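Side-chain contacts in hypothetical protein (Parabacteroides distasonis, PDB 4H3W), which is of unknown function but is a putative secreted protein built from two beta-barrel domains: residues G80-L85 with V197-T202; L173-D178 with S191-A196; V239-P244 with T302-G307; M251-E256 with V261-P266. All blocks are in the same frame, centred on the assembly; numbering follows the deposited sequence. Where two conformers were deposited one is given.

Contact 1 (G80-L85 with V197-T202); sequences GDIDGL and VELPLT
Ile82 and Leu199 meet through their outermost methyl groups, CD1 of Ile82 standing 4.0 Å from CD1 of Leu199. The two side chains cross at about a right angle, and a single methyl of each does the touching. In Ile82 the CG1 branch lies anti to the carbonyl carbon (chi1 -59°), and CD1 continues outward at a nearly straight second torsion (chi2 174°), which carries the methyl to the far end of its reach. Leu85 and Leu201 also meet by methyls, more loosely, with 4.4 Å between CD1 of Leu85 and CD2 of Leu201. The CA atoms of Ile82 and Leu199 are 10.2 Å apart, so side chains alone bridge the gap, and only 113 Å² of surface is buried.

The spacing of the pairs follows from the backbones. Residues 82-84 form a 3-10 turn, which puts Ile82 and Leu85, three residues apart, on one side; Leu199, near the end of strand 194-200, and Leu201, just past it, both point to the loop. That strand is the middle one of a five-stranded antiparallel sheet in a beta-barrel domain, and the loop between strands 71-76 and 98-100 covers it here. Met50 of neighbouring strand 47-55 touches both Leu199 and Leu201.

Local hydrogen bonds shape each segment. Gly84 N donates to Asp81 O at 2.9 Å and Leu85 N to Ile82 O at 3.1 Å, while Leu201 centres an inverse gamma turn whose bond, Thr202 N to Pro200 O, is weak. Asp81 anchors the loop from its polar side, with OD1 bonded to Tyr52 OH and OD2 to Ser40 N.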
loop_
_atom_site.group_PDB
_atom_site.type_symbol
_atom_site.label_atom_id
_atom_site.label_comp_id
_atom_site.label_asym_id
_atom_site.label_seq_id
_atom_site.Cartn_x
_atom_site.Cartn_y
_atom_site.Cartn_z
ATOM N N GLY A 80 6.163 -9.287 -8.314
ATOM C CA GLY A 80 6.617 -9.829 -7.032
ATOM C C GLY A 80 7.270 -8.824 -6.109
ATOM O O GLY A 80 7.398 -9.081 -4.906
ATOM N N ASP A 81 7.630 -7.661 -6.643
ATOM C CA ASP A 81 8.198 -6.589 -5.814
ATOM C C ASP A 81 7.181 -5.875 -4.910
ATOM O O ASP A 81 7.587 -5.255 -3.930
ATOM C CB ASP A 81 8.961 -5.559 -6.690
ATOM C CG ASP A 81 8.114 -4.942 -7.844
ATOM O OD1 ASP A 81 7.085 -5.513 -8.296
ATOM O OD2 ASP A 81 8.549 -3.874 -8.341
ATOM N N ILE A 82 5.884 -5.971 -5.225
ATOM C CA ILE A 82 4.848 -5.272 -4.455
ATOM C C ILE A 82 4.842 -5.718 -3.005
ATOM O O ILE A 82 4.609 -4.891 -2.105
ATOM C CB ILE A 82 3.412 -5.450 -5.045
ATOM C CG1 ILE A 82 3.362 -4.938 -6.479
ATOM C CG2 ILE A 82 2.373 -4.722 -4.178
ATOM C CD1 ILE A 82 2.050 -5.194 -7.175
ATOM N N ASP A 83 5.130 -7.001 -2.762
ATOM C CA ASP A 83 5.250 -7.516 -1.392
ATOM C C ASP A 83 6.217 -6.716 -0.516
ATOM O O ASP A 83 6.065 -6.714 0.698
ATOM C CB ASP A 83 5.733 -8.962 -1.408
ATOM C CG ASP A 83 4.622 -9.967 -1.690
ATOM O OD1 ASP A 83 3.420 -9.636 -1.596
ATOM O OD2 ASP A 83 4.983 -11.119 -1.964
ATOM N N GLY A 84 7.227 -6.081 -1.127
ATOM C CA GLY A 84 8.225 -5.313 -0.382
ATOM C C GLY A 84 7.732 -3.984 0.200
ATOM O O GLY A 84 8.426 -3.384 0.998
ATOM N N LEU A 85 6.532 -3.522 -0.144
ATOM C CA LEU A 85 6.053 -2.274 0.441
ATOM C C LEU A 85 5.931 -2.300 1.979
ATOM O O LEU A 85 6.136 -1.296 2.642
ATOM C CB LEU A 85 4.682 -1.906 -0.099
ATOM C CG LEU A 85 4.583 -1.487 -1.532
ATOM C CD1 LEU A 85 3.110 -1.414 -1.869
ATOM C CD2 LEU A 85 5.316 -0.165 -1.776
ATOM N N VAL A 197 -0.457 -0.842 -16.332
ATOM C CA VAL A 197 -1.142 -1.082 -15.072
ATOM C C VAL A 197 -0.589 -0.046 -14.136
ATOM O O VAL A 197 0.613 0.002 -13.920
ATOM C CB VAL A 197 -0.886 -2.502 -14.551
ATOM C CG1 VAL A 197 -1.549 -2.737 -13.172
ATOM C CG2 VAL A 197 -1.365 -3.520 -15.579
ATOM N N GLU A 198 -1.452 0.822 -13.613
ATOM C CA GLU A 198 -1.027 1.885 -12.738
ATOM C C GLU A 198 -1.711 1.738 -11.388
ATOM O O GLU A 198 -2.935 1.631 -11.319
ATOM C CB GLU A 198 -1.338 3.232 -13.384
ATOM C CG GLU A 198 -0.834 4.385 -12.554
ATOM C CD GLU A 198 -0.889 5.742 -13.256
ATOM O OE1 GLU A 198 -0.657 5.826 -14.491
ATOM O OE2 GLU A 198 -1.163 6.723 -12.536
ATOM N N LEU A 199 -0.904 1.685 -10.334
ATOM C CA LEU A 199 -1.391 1.481 -8.963
ATOM C C LEU A 199 -0.952 2.664 -8.096
ATOM O O LEU A 199 0.118 2.641 -7.463
ATOM C CB LEU A 199 -0.904 0.149 -8.398
ATOM C CG LEU A 199 -1.070 -1.128 -9.239
ATOM C CD1 LEU A 199 -0.416 -2.309 -8.544
ATOM C CD2 LEU A 199 -2.522 -1.470 -9.572
ATOM N N PRO A 200 -1.737 3.733 -8.096
ATOM C CA PRO A 200 -1.410 4.912 -7.296
ATOM C C PRO A 200 -1.641 4.628 -5.826
ATOM O O PRO A 200 -2.696 4.095 -5.463
ATOM C CB PRO A 200 -2.398 5.982 -7.783
ATOM C CG PRO A 200 -3.021 5.439 -9.021
ATOM C CD PRO A 200 -2.955 3.939 -8.897
ATOM N N LEU A 201 -0.686 5.020 -4.994
ATOM C CA LEU A 201 -0.764 4.732 -3.597
ATOM C C LEU A 201 -1.647 5.782 -2.916
ATOM O O LEU A 201 -1.165 6.597 -2.128
ATOM C CB LEU A 201 0.651 4.631 -2.968
ATOM C CG LEU A 201 1.460 3.444 -3.514
ATOM C CD1 LEU A 201 2.882 3.403 -3.001
ATOM C CD2 LEU A 201 0.773 2.138 -3.159
ATOM N N THR A 202 -2.946 5.723 -3.244
ATOM C CA THR A 202 -4.003 6.465 -2.581
ATOM C C THR A 202 -4.835 5.438 -1.854
ATOM O O THR A 202 -5.624 4.731 -2.489
ATOM C CB THR A 202 -4.863 7.253 -3.582
ATOM O OG1 THR A 202 -4.053 8.200 -4.224
ATOM C CG2 THR A 202 -5.958 8.046 -2.907
#

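Contact 2 (L173-D178 with S191-A196); sequences LSLSAD and SELRYA
The Tyr195 ring has CD1 of Leu173 over one face, near the root of the ring: the methyl is 4.0 Å from CG of Tyr195 and about as far from the adjoining CB and CD1. It therefore covers the apolar base of the tyrosine, and the hydroxyl end points elsewhere, to a hydrogen bond with Glu75 OE2. The other flat group, the Arg194 guanidinium, turns back on its own segment. Glu192 O takes two hydrogen bonds from it side-on, from NE of Arg194 at 3.0 Å and from NH2 of Arg194 at 3.3 Å.

Beside the ring contact, Leu175 and Leu193 come together through CD2 methyls only 3.4 Å apart, closer than carbons usually pack. Chi2 of Leu193, 40°, falls short of the staggered value. Ile72 on Leu175 and Ala73 on Leu193, both from strand 71-76, add to this apolar layer.

Strands 172-177 and 194-200 belong to different antiparallel sheets of one barrel domain. Between these two segments the contact is apolar, methyl on methyl and methyl on ring, while the Tyr195 hydroxyl adds a polar tie to strand 71-76, in the sheet of 172-177; burial and a directed bond thus probably hold the sheets together here.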
loop_
_atom_site.group_PDB
_atom_site.type_symbol
_atom_site.label_atom_id
_atom_site.label_comp_id
_atom_site.label_asym_id
_atom_site.label_seq_id
_atom_site.Cartn_x
_atom_site.Cartn_y
_atom_site.Cartn_z
ATOM N N LEU A 173 -2.962 -10.718 -18.154
ATOM C CA LEU A 173 -3.905 -10.035 -19.023
ATOM C C LEU A 173 -4.184 -10.899 -20.216
ATOM O O LEU A 173 -3.246 -11.402 -20.852
ATOM C CB LEU A 173 -3.341 -8.716 -19.546
ATOM C CG LEU A 173 -2.845 -7.710 -18.531
ATOM C CD1 LEU A 173 -2.334 -6.443 -19.214
ATOM C CD2 LEU A 173 -3.948 -7.373 -17.534
ATOM N N SER A 174 -5.466 -11.037 -20.528
ATOM C CA SER A 174 -5.916 -11.812 -21.644
ATOM C C SER A 174 -6.964 -11.046 -22.456
ATOM O O SER A 174 -8.057 -10.769 -21.976
ATOM C CB SER A 174 -6.504 -13.131 -21.162
ATOM O OG SER A 174 -6.985 -13.874 -22.250
ATOM N N LEU A 175 -6.610 -10.732 -23.700
ATOM C CA LEU A 175 -7.495 -10.017 -24.602
ATOM C C LEU A 175 -8.178 -10.993 -25.532
ATOM O O LEU A 175 -7.503 -11.753 -26.251
ATOM C CB LEU A 175 -6.710 -8.986 -25.416
ATOM C CG LEU A 175 -7.513 -8.141 -26.405
ATOM C CD1 LEU A 175 -8.478 -7.226 -25.672
ATOM C CD2 LEU A 175 -6.581 -7.333 -27.291
ATOM N N SER A 176 -9.509 -10.978 -25.504
ATOM C CA SER A 176 -10.298 -11.824 -26.394
ATOM C C SER A 176 -11.204 -10.956 -27.263
ATOM O O SER A 176 -11.572 -9.847 -26.888
ATOM C CB SER A 176 -11.101 -12.883 -25.613
ATOM O OG SER A 176 -12.109 -12.304 -24.829
ATOM N N ALA A 177 -11.513 -11.474 -28.451
ATOM C CA ALA A 177 -12.372 -10.790 -29.403
ATOM C C ALA A 177 -13.412 -11.746 -29.961
ATOM O O ALA A 177 -13.195 -12.948 -29.980
ATOM C CB ALA A 177 -11.546 -10.214 -30.531
ATOM N N ASP A 178 -14.542 -11.189 -30.391
ATOM C CA ASP A 178 -15.557 -11.914 -31.136
ATOM C C ASP A 178 -14.897 -12.659 -32.310
ATOM O O ASP A 178 -14.156 -12.067 -33.086
ATOM C CB ASP A 178 -16.636 -10.933 -31.617
ATOM C CG ASP A 178 -17.729 -11.604 -32.439
ATOM O OD1 ASP A 178 -17.576 -11.728 -33.677
ATOM O OD2 ASP A 178 -18.755 -11.991 -31.849
ATOM N N SER A 191 -2.235 -4.026 -34.382
ATOM C CA SER A 191 -0.855 -4.166 -33.894
ATOM C C SER A 191 -0.527 -3.082 -32.836
ATOM O O SER A 191 -1.386 -2.261 -32.499
ATOM C CB SER A 191 0.128 -4.115 -35.070
ATOM O OG SER A 191 0.004 -2.897 -35.790
ATOM N N GLU A 192 0.696 -3.099 -32.302
ATOM C CA GLU A 192 1.173 -2.107 -31.317
ATOM C C GLU A 192 0.308 -2.084 -30.066
ATOM O O GLU A 192 -0.048 -1.011 -29.573
ATOM C CB GLU A 192 1.222 -0.685 -31.900
ATOM N N LEU A 193 -0.016 -3.255 -29.543
ATOM C CA LEU A 193 -0.893 -3.348 -28.396
ATOM C C LEU A 193 -0.136 -3.082 -27.084
ATOM O O LEU A 193 0.571 -3.950 -26.593
ATOM C CB LEU A 193 -1.543 -4.725 -28.409
ATOM C CG LEU A 193 -2.827 -4.943 -27.626
ATOM C CD1 LEU A 193 -3.791 -3.769 -27.713
ATOM C CD2 LEU A 193 -3.470 -6.217 -28.150
ATOM N N ARG A 194 -0.297 -1.877 -26.522
ATOM C CA ARG A 194 0.512 -1.415 -25.396
ATOM C C ARG A 194 -0.335 -1.298 -24.143
ATOM O O ARG A 194 -1.403 -0.686 -24.182
ATOM C CB ARG A 194 1.123 -0.038 -25.682
ATOM C CG ARG A 194 2.334 -0.010 -26.612
ATOM C CD ARG A 194 2.376 1.314 -27.364
ATOM N NE ARG A 194 1.373 1.334 -28.440
ATOM C CZ ARG A 194 0.670 2.399 -28.858
ATOM N NH1 ARG A 194 0.812 3.612 -28.305
ATOM N NH2 ARG A 194 -0.206 2.240 -29.851
ATOM N N TYR A 195 0.132 -1.863 -23.036
ATOM C CA TYR A 195 -0.604 -1.757 -21.764
ATOM C C TYR A 195 0.135 -0.961 -20.693
ATOM O O TYR A 195 1.361 -0.830 -20.721
ATOM C CB TYR A 195 -0.910 -3.158 -21.220
ATOM C CG TYR A 195 0.306 -3.883 -20.726
ATOM C CD1 TYR A 195 0.727 -3.756 -19.416
ATOM C CD2 TYR A 195 1.038 -4.699 -21.570
ATOM C CE1 TYR A 195 1.872 -4.411 -18.967
ATOM C CE2 TYR A 195 2.160 -5.375 -21.122
ATOM C CZ TYR A 195 2.570 -5.245 -19.828
ATOM O OH TYR A 195 3.701 -5.924 -19.408
ATOM N N ALA A 196 -0.615 -0.552 -19.666
ATOM C CA ALA A 196 -0.052 0.107 -18.531
ATOM C C ALA A 196 -0.987 -0.187 -17.354
ATOM O O ALA A 196 -2.179 0.036 -17.474
ATOM C CB ALA A 196 0.071 1.603 -18.779
#

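Contact 3 (V239-P244 with T302-G307); sequences VTNEMP and TGRDQG
Arg304 reaches across to Asn241, Met243 and Pro244 from the loop after strand 294-302. Its backbone N already makes a link, through a water that donates to Pro244 O. From CB, CG lies anti to the carbonyl carbon (chi1 -54°), and the chain runs extended from CG to NE, laying the guanidinium beside the Met243-Pro244 backbone. NE forms a salt bridge with Asp246. CZ of Arg304 stands 3.7 Å from Met243 O, and Pro244 covers one face of the group with its backbone carbons, offset toward the rim. NH1 is salt-bridged to Glu308 and also donates to a water; that water gives its own protons to Asn241 O and Met243 O. NH2 bonds weakly to a second water, which accepts more firmly from ND2 of Asn241. Both waters lie at the edge of the guanidinium, in its plane, whereas the Asn241 amide is turned 60° from it. Substituting leucine for Arg304 would probably strand Asp246 and Glu308 without their positive mate and take from the waters at Asn241 the partner that ties them to this loop. OD1 of Asn241 accepts from Met243 N at 2.9 Å, the donor well above the carbonyl plane, and is also bonded to Thr316 OG1. The Met243 bond closes an Asx turn, the bend by which the chain leaves strand 233-240 and crosses to strand 246-254 in the other sheet of this barrel domain.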
loop_
_atom_site.group_PDB
_atom_site.type_symbol
_atom_site.label_atom_id
_atom_site.label_comp_id
_atom_site.label_asym_id
_atom_site.label_seq_id
_atom_site.Cartn_x
_atom_site.Cartn_y
_atom_site.Cartn_z
ATOM N N VAL A 239 1.503 13.314 18.621
ATOM C CA VAL A 239 1.866 12.769 17.350
ATOM C C VAL A 239 1.323 13.690 16.283
ATOM O O VAL A 239 0.181 14.102 16.368
ATOM C CB VAL A 239 1.241 11.388 17.190
ATOM C CG1 VAL A 239 1.570 10.829 15.814
ATOM C CG2 VAL A 239 1.727 10.468 18.298
ATOM N N THR A 240 2.102 13.967 15.257
ATOM C CA THR A 240 1.581 14.668 14.102
ATOM C C THR A 240 1.726 13.737 12.926
ATOM O O THR A 240 2.677 12.984 12.864
ATOM C CB THR A 240 2.339 15.972 13.874
ATOM O OG1 THR A 240 3.698 15.683 13.546
ATOM C CG2 THR A 240 2.296 16.798 15.138
ATOM N N ASN A 241 0.736 13.711 12.040
ATOM C CA ASN A 241 0.746 12.790 10.904
ATOM C C ASN A 241 0.310 13.500 9.640
ATOM O O ASN A 241 -0.799 14.025 9.578
ATOM C CB ASN A 241 -0.162 11.615 11.187
ATOM C CG ASN A 241 -0.177 10.607 10.071
ATOM O OD1 ASN A 241 0.743 10.562 9.237
ATOM N ND2 ASN A 241 -1.204 9.763 10.050
ATOM N N GLU A 242 1.176 13.508 8.632
ATOM C CA GLU A 242 0.862 14.092 7.329
ATOM C C GLU A 242 0.520 13.021 6.263
ATOM O O GLU A 242 0.118 13.334 5.157
ATOM C CB GLU A 242 2.038 14.904 6.822
ATOM C CG GLU A 242 2.356 16.188 7.582
ATOM C CD GLU A 242 3.699 16.821 7.133
ATOM O OE1 GLU A 242 4.426 16.260 6.300
ATOM O OE2 GLU A 242 4.051 17.884 7.616
HETATM N N MSE A 243 0.656 11.757 6.627
HETATM C CA MSE A 243 0.432 10.661 5.707
HETATM C C MSE A 243 -1.043 10.307 5.671
HETATM O O MSE A 243 -1.764 10.528 6.638
HETATM C CB MSE A 243 1.229 9.436 6.158
HETATM C CG MSE A 243 2.720 9.640 5.899
HETATM SE SE MSE A 243 3.724 8.024 6.455
HETATM C CE MSE A 243 5.232 9.083 7.145
ATOM N N PRO A 244 -1.499 9.697 4.573
ATOM C CA PRO A 244 -2.927 9.384 4.376
ATOM C C PRO A 244 -3.354 8.040 4.980
ATOM O O PRO A 244 -3.947 7.217 4.281
ATOM C CB PRO A 244 -3.019 9.344 2.851
ATOM C CG PRO A 244 -1.705 8.719 2.449
ATOM C CD PRO A 244 -0.701 9.326 3.389
ATOM N N THR A 302 -4.483 2.172 8.616
ATOM C CA THR A 302 -5.754 1.885 7.966
ATOM C C THR A 302 -6.147 3.035 7.075
ATOM O O THR A 302 -5.791 4.194 7.304
ATOM C CB THR A 302 -6.877 1.621 8.994
ATOM O OG1 THR A 302 -6.929 2.704 9.929
ATOM C CG2 THR A 302 -6.647 0.305 9.738
ATOM N N GLY A 303 -6.860 2.698 6.015
ATOM C CA GLY A 303 -7.314 3.667 5.063
ATOM C C GLY A 303 -8.383 4.590 5.553
ATOM O O GLY A 303 -9.152 4.248 6.462
ATOM N N ARG A 304 -8.445 5.759 4.937
ATOM C CA ARG A 304 -9.501 6.751 5.198
ATOM C C ARG A 304 -10.424 6.817 3.999
ATOM O O ARG A 304 -10.187 6.088 3.044
ATOM C CB ARG A 304 -8.896 8.115 5.436
ATOM C CG ARG A 304 -7.834 8.137 6.545
ATOM C CD ARG A 304 -7.113 9.473 6.556
ATOM N NE ARG A 304 -6.241 9.637 7.724
ATOM C CZ ARG A 304 -5.304 10.577 7.837
ATOM N NH1 ARG A 304 -5.085 11.435 6.858
ATOM N NH2 ARG A 304 -4.569 10.653 8.944
ATOM N N ASP A 305 -11.424 7.706 3.981
ATOM C CA ASP A 305 -12.303 7.792 2.791
ATOM C C ASP A 305 -12.222 9.140 2.077
ATOM O O ASP A 305 -13.146 9.523 1.379
ATOM C CB ASP A 305 -13.763 7.482 3.154
ATOM C CG ASP A 305 -14.541 6.819 1.981
ATOM O OD1 ASP A 305 -14.009 6.699 0.845
ATOM O OD2 ASP A 305 -15.688 6.402 2.205
ATOM N N GLN A 306 -11.081 9.831 2.182
ATOM C CA GLN A 306 -10.934 11.167 1.584
ATOM C C GLN A 306 -10.028 11.176 0.360
ATOM O O GLN A 306 -9.727 12.230 -0.164
ATOM C CB GLN A 306 -10.401 12.174 2.605
ATOM C CG GLN A 306 -11.438 12.543 3.664
ATOM C CD GLN A 306 -11.600 11.459 4.694
ATOM O OE1 GLN A 306 -10.671 11.186 5.426
ATOM N NE2 GLN A 306 -12.780 10.834 4.752
ATOM N N GLY A 307 -9.602 10.007 -0.107
ATOM C CA GLY A 307 -8.826 9.950 -1.344
ATOM C C GLY A 307 -7.493 10.690 -1.332
ATOM O O GLY A 307 -7.054 11.233 -2.364
HETATM O O HOH W 1 -2.689 12.860 7.955
HETATM O O HOH W 2 -3.481 9.812 11.576
HETATM O O HOH W 3 -6.346 6.859 3.404
#

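Contact 4 (M251-E256 with V261-P266); sequences MVIMDE and VDIQFP
Ile253 O accepts the direct bond of this contact, from Val261 N at 2.7 Å and nearly straight at 164°. Beyond it the two backbones run almost antiparallel but part company, the CA separation growing from 5.5 Å at Met254 and Val261 to 7.0 Å at Met251 and Phe265. Waters fill the widening seam: one accepts from Met251 N and donates to Phe265 O, another accepts from Ile253 N and lies close to both Val261 O and Ile263 O.

The arrangement is a beta hairpin whose return arm is held off by water before it joins the sheet as strand 268-269, next to strand 246-254. At its tip Asp255 OD1 accepts from Asn257 N and Val259 N, fixing the turn.

Side chains pack on one side of the seam. Ile253 is the central piece: its CG2 meets CG2 of Val261 at 4.0 Å, while its CG1 fits between CG2 of Ile263 and the ring edge of Phe265, whose side chain it crosses at about a right angle. Met251 O lies in the plane of the Phe265 ring at its edge, 3.6 Å from CD1. In Met251, a selenomethionine, CG is anti to the backbone N (chi1 173°), which brings CG to 4.0 Å from CE1 of Phe265, at the rim of the ring; SE sits 4.9 Å from the Phe265 centroid in an oblique Met-aromatic contact. With an alanine in place of Phe265, the selenium would probably lose its aromatic partner and a gap would open beside CG1 of Ile253. Ile281 of strand 274-281 also touches Phe265 and Ile263.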
loop_
_atom_site.group_PDB
_atom_site.type_symbol
_atom_site.label_atom_id
_atom_site.label_comp_id
_atom_site.label_asym_id
_atom_site.label_seq_id
_atom_site.Cartn_x
_atom_site.Cartn_y
_atom_site.Cartn_z
HETATM N N MSE A 251 2.812 0.117 21.412
HETATM C CA MSE A 251 4.175 0.359 21.865
HETATM C C MSE A 251 4.802 -0.896 22.424
HETATM O O MSE A 251 4.221 -1.574 23.293
HETATM C CB MSE A 251 4.138 1.458 22.941
HETATM C CG MSE A 251 5.521 1.624 23.557
HETATM SE SE MSE A 251 5.635 3.255 24.652
HETATM C CE MSE A 251 5.593 4.584 23.227
ATOM N N VAL A 252 6.009 -1.212 21.954
ATOM C CA VAL A 252 6.785 -2.290 22.522
ATOM C C VAL A 252 8.092 -1.749 23.047
ATOM O O VAL A 252 8.813 -1.024 22.373
ATOM C CB VAL A 252 7.063 -3.426 21.513
ATOM C CG1 VAL A 252 7.735 -4.616 22.211
ATOM C CG2 VAL A 252 5.768 -3.855 20.819
ATOM N N ILE A 253 8.394 -2.125 24.284
ATOM C CA ILE A 253 9.619 -1.732 24.917
ATOM C C ILE A 253 10.590 -2.876 24.723
ATOM O O ILE A 253 10.264 -3.987 25.077
ATOM C CB ILE A 253 9.416 -1.470 26.427
ATOM C CG1 ILE A 253 8.284 -0.456 26.679
ATOM C CG2 ILE A 253 10.722 -1.007 27.061
ATOM C CD1 ILE A 253 8.554 0.903 26.119
HETATM N N MSE A 254 11.787 -2.564 24.210
HETATM C CA MSE A 254 12.812 -3.546 23.882
HETATM C C MSE A 254 14.051 -3.375 24.738
HETATM O O MSE A 254 14.484 -2.255 25.039
HETATM C CB MSE A 254 13.268 -3.354 22.439
HETATM C CG MSE A 254 12.169 -3.393 21.377
HETATM SE SE MSE A 254 11.626 -5.258 21.169
HETATM C CE MSE A 254 12.645 -5.759 19.532
ATOM N N ASP A 255 14.666 -4.498 25.109
ATOM C CA ASP A 255 15.891 -4.498 25.890
ATOM C C ASP A 255 17.137 -4.394 24.989
ATOM O O ASP A 255 17.007 -4.246 23.762
ATOM C CB ASP A 255 15.902 -5.717 26.805
ATOM C CG ASP A 255 16.257 -7.034 26.088
ATOM O OD1 ASP A 255 16.693 -7.066 24.905
ATOM O OD2 ASP A 255 16.128 -8.063 26.766
ATOM N N GLU A 256 18.319 -4.409 25.594
ATOM C CA GLU A 256 19.581 -4.198 24.848
ATOM C C GLU A 256 19.859 -5.265 23.786
ATOM O O GLU A 256 20.641 -5.027 22.874
ATOM C CB GLU A 256 20.776 -4.118 25.792
ATOM C CG GLU A 256 21.036 -5.360 26.625
ATOM C CD GLU A 256 22.166 -5.172 27.639
ATOM O OE1 GLU A 256 23.044 -4.308 27.431
ATOM O OE2 GLU A 256 22.178 -5.901 28.640
ATOM N N VAL A 261 10.567 -6.311 26.471
ATOM C CA VAL A 261 10.299 -6.299 27.884
ATOM C C VAL A 261 8.841 -6.757 28.009
ATOM O O VAL A 261 8.027 -6.438 27.127
ATOM C CB VAL A 261 10.557 -4.889 28.477
ATOM C CG1 VAL A 261 10.092 -4.814 29.917
ATOM C CG2 VAL A 261 12.042 -4.509 28.364
ATOM N N ASP A 262 8.499 -7.460 29.089
ATOM C CA ASP A 262 7.142 -8.011 29.292
ATOM C C ASP A 262 6.170 -6.972 29.906
ATOM O O ASP A 262 5.732 -7.065 31.046
ATOM C CB ASP A 262 7.189 -9.275 30.158
ATOM C CG ASP A 262 5.835 -10.017 30.211
ATOM O OD1 ASP A 262 4.945 -9.753 29.386
ATOM O OD2 ASP A 262 5.647 -10.863 31.093
ATOM N N ILE A 263 5.836 -5.981 29.099
ATOM C CA ILE A 263 4.891 -4.948 29.482
ATOM C C ILE A 263 4.026 -4.624 28.268
ATOM O O ILE A 263 4.549 -4.422 27.135
ATOM C CB ILE A 263 5.633 -3.716 30.048
ATOM C CG1 ILE A 263 4.661 -2.565 30.277
ATOM C CG2 ILE A 263 6.742 -3.284 29.104
ATOM C CD1 ILE A 263 5.279 -1.441 31.070
ATOM N N GLN A 264 2.713 -4.633 28.488
ATOM C CA GLN A 264 1.784 -4.285 27.452
ATOM C C GLN A 264 0.968 -3.056 27.806
ATOM O O GLN A 264 0.819 -2.720 28.958
ATOM C CB GLN A 264 0.862 -5.482 27.167
ATOM C CG GLN A 264 1.661 -6.689 26.658
ATOM C CD GLN A 264 2.235 -7.495 27.782
ATOM O OE1 GLN A 264 1.588 -7.667 28.809
ATOM N NE2 GLN A 264 3.475 -7.960 27.622
ATOM N N PHE A 265 0.451 -2.402 26.783
ATOM C CA PHE A 265 -0.392 -1.227 26.927
ATOM C C PHE A 265 -1.545 -1.214 25.920
ATOM O O PHE A 265 -1.418 -1.769 24.827
ATOM C CB PHE A 265 0.380 0.054 26.658
ATOM C CG PHE A 265 1.795 0.110 27.182
ATOM C CD1 PHE A 265 2.873 -0.332 26.417
ATOM C CD2 PHE A 265 2.069 0.759 28.360
ATOM C CE1 PHE A 265 4.190 -0.220 26.885
ATOM C CE2 PHE A 265 3.375 0.903 28.823
ATOM C CZ PHE A 265 4.433 0.398 28.089
ATOM N N PRO A 266 -2.686 -0.592 26.286
ATOM C CA PRO A 266 -3.733 -0.371 25.279
ATOM C C PRO A 266 -3.138 0.379 24.096
ATOM O O PRO A 266 -2.280 1.246 24.284
ATOM C CB PRO A 266 -4.794 0.462 26.021
ATOM C CG PRO A 266 -4.539 0.203 27.469
ATOM C CD PRO A 266 -3.086 -0.152 27.642
HETATM O O HOH W 4 1.304 -3.165 24.080
HETATM O O HOH W 5 4.050 -4.031 24.525
HETATM O O HOH W 6 0.633 -0.612 23.089
HETATM O O HOH W 7 7.048 -4.031 25.810
#

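How the contacts relate
Contacts 1 and 2 belong to one of the two barrel domains and share strand 194-200: contact 2 uses its start and contact 1 its end, their centres 22 Å apart. Contacts 3 and 4 lie in the other domain, 26 Å apart between centres, on the consecutive strands 233-240 and 246-254; in sequence, contact 4 falls between the two segments of contact 3, as contact 2 does for contact 1. The domains meet where contacts 1 and 3 touch, CG2 of Thr202 packing 3.4 Å from O of Gly307. Contacts 2 and 4, about 53 Å apart between centres, sit on opposite sides of the chain's centre, in keeping with an elongated molecule.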